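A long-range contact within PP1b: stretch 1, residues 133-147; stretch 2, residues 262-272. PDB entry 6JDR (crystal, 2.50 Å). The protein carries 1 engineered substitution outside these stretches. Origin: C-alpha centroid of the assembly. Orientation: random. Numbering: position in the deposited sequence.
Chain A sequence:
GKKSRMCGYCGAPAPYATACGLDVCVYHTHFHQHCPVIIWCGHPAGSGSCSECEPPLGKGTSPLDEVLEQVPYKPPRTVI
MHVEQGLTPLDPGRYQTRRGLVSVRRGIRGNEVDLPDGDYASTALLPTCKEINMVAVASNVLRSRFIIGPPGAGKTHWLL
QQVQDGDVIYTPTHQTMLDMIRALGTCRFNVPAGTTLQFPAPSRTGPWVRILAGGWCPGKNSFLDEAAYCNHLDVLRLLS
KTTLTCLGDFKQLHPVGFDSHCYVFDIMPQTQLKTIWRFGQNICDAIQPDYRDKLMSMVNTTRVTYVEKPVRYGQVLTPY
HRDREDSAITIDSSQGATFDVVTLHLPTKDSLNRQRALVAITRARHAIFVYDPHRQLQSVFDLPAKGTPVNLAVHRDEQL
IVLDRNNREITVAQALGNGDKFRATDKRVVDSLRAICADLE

Stretch 1 (133-147) NMVAVASNVLRSRFI
Stretch 2 262-272: CYVFDIMPQTQ

Stretch 1 runs as a helix from Met-134 to Leu-142, turns through Arg-143 and Ser-144, and enters a strand at Arg-145. Stretch 2 makes a helical-looking turn over 263-266, straightens at Met-268 and becomes a strand at Gln-270. The two strands lie parallel, their axes 22° apart, with Phe-146 beside Gln-270 (CA to CA 4.8 Å) and Ile-147 beside Thr-271 (CA to CA 4.9 Å). Phe-146 sits between two bonds: its N donates to Pro-269 O (2.8 Å), and its O accepts from Thr-271 N (3.0 Å). Both are nearly straight. Proline has no N-H to give, yet its carbonyl is free to open the ladder.

Side chains alternate across the sheet. Phe-146 (chi1 t, chi2 92°) shares one face with Gln-270, Ile-147 (m, p) the other with Thr-271 (m). The Phe-146 ring is the largest bump. Its CE1 lies over one face of the Phe-265 ring (chi1 m), the planes inclined at 45° and the centroids 4.9 Å apart, while Met-268 SD meets its edge. Unbranched Met-268 (chi1 t, chi2 t, chi3 -102°) reaches along the gap until its CE lies 3.7 Å from Ser-144 CB, a small side chain (chi1 m) whose OG bonds back to Asn-140 O (2.7 Å). Gln-270 NE2 donates to Phe-265 O (3.1 Å), tying strand to turn.

Along the helix, Val-137 and Val-141, one turn apart and both t, offer compact branched surfaces. Val-141 CG2 meets Val-264 CG1 at 3.8 Å, and its CG1 meets Ile-267 CG1 at 3.9 Å. Pro-269 packs its ring against the helix end, CD 3.3 Å from Val-141 O and CG 3.4 Å from Leu-142 O. At the far end, flexible Met-134 (m, m, m) brings CE to 3.3 Å from Tyr-263 OH.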

# COMPACT_ATOMS: atom_id res chain seq x y z
N ASN A 133 -4.36 18.65 8.31
CA ASN A 133 -4.38 19.58 7.18
C ASN A 133 -5.20 18.95 6.05
O ASN A 133 -4.69 18.14 5.28
CB ASN A 133 -2.94 19.87 6.73
CG ASN A 133 -2.87 20.88 5.59
OD1 ASN A 133 -3.88 21.38 5.10
ND2 ASN A 133 -1.65 21.18 5.16
N MET A 134 -6.47 19.34 5.95
CA MET A 134 -7.40 18.66 5.06
C MET A 134 -7.20 18.97 3.57
O MET A 134 -7.66 18.21 2.72
CB MET A 134 -8.85 18.93 5.47
CG MET A 134 -9.20 18.45 6.87
SD MET A 134 -9.02 16.67 7.13
CE MET A 134 -10.34 16.04 6.10
N VAL A 135 -6.50 20.07 3.26
CA VAL A 135 -6.13 20.33 1.86
C VAL A 135 -4.98 19.40 1.42
O VAL A 135 -4.93 18.97 0.27
CB VAL A 135 -5.81 21.83 1.57
CG1 VAL A 135 -4.70 22.36 2.46
CG2 VAL A 135 -5.44 22.03 0.11
N ALA A 136 -4.08 19.08 2.35
CA ALA A 136 -3.03 18.09 2.11
C ALA A 136 -3.62 16.68 2.04
O ALA A 136 -3.19 15.87 1.22
CB ALA A 136 -1.98 18.16 3.20
N VAL A 137 -4.60 16.40 2.90
CA VAL A 137 -5.29 15.11 2.88
C VAL A 137 -5.89 14.85 1.50
O VAL A 137 -5.69 13.78 0.92
CB VAL A 137 -6.39 15.03 3.97
CG1 VAL A 137 -7.32 13.84 3.75
CG2 VAL A 137 -5.77 14.95 5.35
N ALA A 138 -6.62 15.83 0.97
CA ALA A 138 -7.23 15.73 -0.36
C ALA A 138 -6.19 15.43 -1.44
O ALA A 138 -6.34 14.50 -2.23
CB ALA A 138 -7.98 17.00 -0.69
N SER A 139 -5.13 16.23 -1.45
CA SER A 139 -4.02 16.06 -2.39
C SER A 139 -3.36 14.68 -2.26
O SER A 139 -3.19 13.97 -3.25
CB SER A 139 -2.99 17.16 -2.17
OG SER A 139 -1.76 16.87 -2.82
N ASN A 140 -3.01 14.31 -1.04
CA ASN A 140 -2.32 13.04 -0.78
C ASN A 140 -3.18 11.81 -1.05
O ASN A 140 -2.64 10.76 -1.41
CB ASN A 140 -1.78 13.01 0.65
CG ASN A 140 -0.60 13.95 0.85
OD1 ASN A 140 0.25 14.08 -0.03
ND2 ASN A 140 -0.55 14.60 2.00
N VAL A 141 -4.49 11.93 -0.86
CA VAL A 141 -5.42 10.84 -1.17
C VAL A 141 -5.37 10.46 -2.65
O VAL A 141 -5.45 9.28 -2.99
CB VAL A 141 -6.87 11.20 -0.76
CG1 VAL A 141 -7.90 10.38 -1.52
CG2 VAL A 141 -7.06 11.01 0.73
N LEU A 142 -5.25 11.47 -3.52
CA LEU A 142 -5.16 11.24 -4.96
C LEU A 142 -3.89 10.48 -5.33
O LEU A 142 -3.92 9.61 -6.20
CB LEU A 142 -5.22 12.56 -5.72
CG LEU A 142 -6.52 13.37 -5.60
CD1 LEU A 142 -6.33 14.75 -6.21
CD2 LEU A 142 -7.69 12.65 -6.25
N ARG A 143 -2.79 10.80 -4.67
CA ARG A 143 -1.50 10.15 -4.91
C ARG A 143 -1.28 8.90 -4.05
O ARG A 143 -0.16 8.38 -3.98
CB ARG A 143 -0.36 11.15 -4.69
CG ARG A 143 -0.37 12.31 -5.68
CD ARG A 143 0.83 13.22 -5.48
N SER A 144 -2.33 8.42 -3.39
CA SER A 144 -2.29 7.18 -2.60
C SER A 144 -2.90 6.04 -3.41
O SER A 144 -3.43 6.27 -4.50
CB SER A 144 -3.07 7.36 -1.29
OG SER A 144 -2.40 8.25 -0.41
N ARG A 145 -2.83 4.83 -2.87
CA ARG A 145 -3.49 3.68 -3.49
C ARG A 145 -4.05 2.73 -2.42
O ARG A 145 -3.47 2.58 -1.35
CB ARG A 145 -2.52 2.93 -4.41
CG ARG A 145 -1.14 2.70 -3.81
N PHE A 146 -5.19 2.10 -2.72
CA PHE A 146 -5.77 1.11 -1.83
C PHE A 146 -5.73 -0.27 -2.50
O PHE A 146 -6.48 -0.53 -3.44
CB PHE A 146 -7.22 1.48 -1.48
CG PHE A 146 -7.80 0.66 -0.37
CD1 PHE A 146 -7.71 1.09 0.94
CD2 PHE A 146 -8.44 -0.54 -0.63
CE1 PHE A 146 -8.24 0.33 1.98
CE2 PHE A 146 -8.97 -1.30 0.39
CZ PHE A 146 -8.87 -0.86 1.70
N ILE A 147 -4.87 -1.15 -1.99
CA ILE A 147 -4.72 -2.50 -2.53
C ILE A 147 -5.74 -3.44 -1.89
O ILE A 147 -5.62 -3.82 -0.73
CB ILE A 147 -3.28 -3.05 -2.31
CG1 ILE A 147 -2.30 -2.41 -3.30
CG2 ILE A 147 -3.22 -4.56 -2.52
CD1 ILE A 147 -2.18 -0.91 -3.22
N CYS A 262 -12.28 4.27 7.03
CA CYS A 262 -12.07 5.68 6.75
C CYS A 262 -12.63 6.03 5.37
O CYS A 262 -12.40 5.30 4.40
CB CYS A 262 -10.58 6.04 6.82
SG CYS A 262 -10.28 7.81 7.00
N TYR A 263 -13.36 7.14 5.29
CA TYR A 263 -13.98 7.59 4.04
C TYR A 263 -12.98 7.72 2.89
O TYR A 263 -13.35 7.54 1.73
CB TYR A 263 -14.70 8.93 4.25
CG TYR A 263 -13.75 10.10 4.28
CD1 TYR A 263 -13.50 10.85 3.13
CD2 TYR A 263 -13.08 10.45 5.45
CE1 TYR A 263 -12.62 11.91 3.14
CE2 TYR A 263 -12.20 11.52 5.48
CZ TYR A 263 -11.97 12.25 4.32
OH TYR A 263 -11.10 13.31 4.35
N VAL A 264 -11.73 8.05 3.21
CA VAL A 264 -10.71 8.25 2.19
C VAL A 264 -10.53 7.05 1.27
O VAL A 264 -10.19 7.21 0.10
CB VAL A 264 -9.33 8.64 2.78
CG1 VAL A 264 -9.40 9.99 3.49
CG2 VAL A 264 -8.78 7.56 3.71
N PHE A 265 -10.80 5.84 1.78
CA PHE A 265 -10.62 4.62 0.99
C PHE A 265 -11.64 4.48 -0.14
O PHE A 265 -11.36 3.82 -1.14
CB PHE A 265 -10.69 3.36 1.87
CG PHE A 265 -9.72 3.38 3.02
CD1 PHE A 265 -8.44 3.90 2.88
CD2 PHE A 265 -10.10 2.88 4.26
CE1 PHE A 265 -7.56 3.92 3.94
CE2 PHE A 265 -9.22 2.89 5.32
CZ PHE A 265 -7.95 3.42 5.17
N ASP A 266 -12.80 5.11 0.02
CA ASP A 266 -13.83 5.11 -1.02
C ASP A 266 -13.56 6.13 -2.14
O ASP A 266 -14.22 6.10 -3.17
CB ASP A 266 -15.20 5.37 -0.39
CG ASP A 266 -15.57 4.31 0.62
OD1 ASP A 266 -15.43 3.11 0.30
OD2 ASP A 266 -16.00 4.66 1.74
N ILE A 267 -12.60 7.02 -1.93
CA ILE A 267 -12.20 7.99 -2.96
C ILE A 267 -10.73 7.83 -3.36
O ILE A 267 -10.21 8.59 -4.17
CB ILE A 267 -12.49 9.44 -2.50
CG1 ILE A 267 -11.78 9.77 -1.18
CG2 ILE A 267 -13.98 9.65 -2.35
CD1 ILE A 267 -11.87 11.23 -0.78
N MET A 268 -10.07 6.81 -2.81
CA MET A 268 -8.68 6.53 -3.10
C MET A 268 -8.60 5.72 -4.40
O MET A 268 -9.55 4.99 -4.73
CB MET A 268 -8.09 5.72 -1.93
CG MET A 268 -6.59 5.85 -1.72
SD MET A 268 -6.11 5.09 -0.15
CE MET A 268 -5.89 6.52 0.91
N PRO A 269 -7.50 5.86 -5.16
CA PRO A 269 -7.33 4.98 -6.32
C PRO A 269 -7.19 3.52 -5.88
O PRO A 269 -6.33 3.21 -5.06
CB PRO A 269 -6.05 5.49 -6.98
CG PRO A 269 -5.92 6.90 -6.52
CD PRO A 269 -6.49 6.93 -5.13
N GLN A 270 -8.02 2.64 -6.42
CA GLN A 270 -8.08 1.25 -5.98
C GLN A 270 -7.42 0.27 -6.95
O GLN A 270 -7.43 0.47 -8.16
CB GLN A 270 -9.54 0.84 -5.74
CG GLN A 270 -10.13 1.48 -4.49
CD GLN A 270 -11.63 1.34 -4.39
OE1 GLN A 270 -12.23 0.44 -4.99
NE2 GLN A 270 -12.25 2.23 -3.63
N THR A 271 -6.84 -0.78 -6.38
CA THR A 271 -6.20 -1.85 -7.14
C THR A 271 -6.67 -3.20 -6.60
O THR A 271 -6.36 -3.57 -5.46
CB THR A 271 -4.66 -1.77 -7.02
OG1 THR A 271 -4.21 -0.50 -7.50
CG2 THR A 271 -3.99 -2.88 -7.83
N GLN A 272 -7.44 -3.93 -7.41
CA GLN A 272 -7.93 -5.26 -7.04
C GLN A 272 -6.88 -6.30 -7.39
O GLN A 272 -6.47 -6.40 -8.55
CB GLN A 272 -9.24 -5.56 -7.77
CG GLN A 272 -9.85 -6.92 -7.46
CD GLN A 272 -10.23 -7.07 -5.99
OE1 GLN A 272 -11.23 -6.50 -5.54
NE2 GLN A 272 -9.44 -7.84 -5.25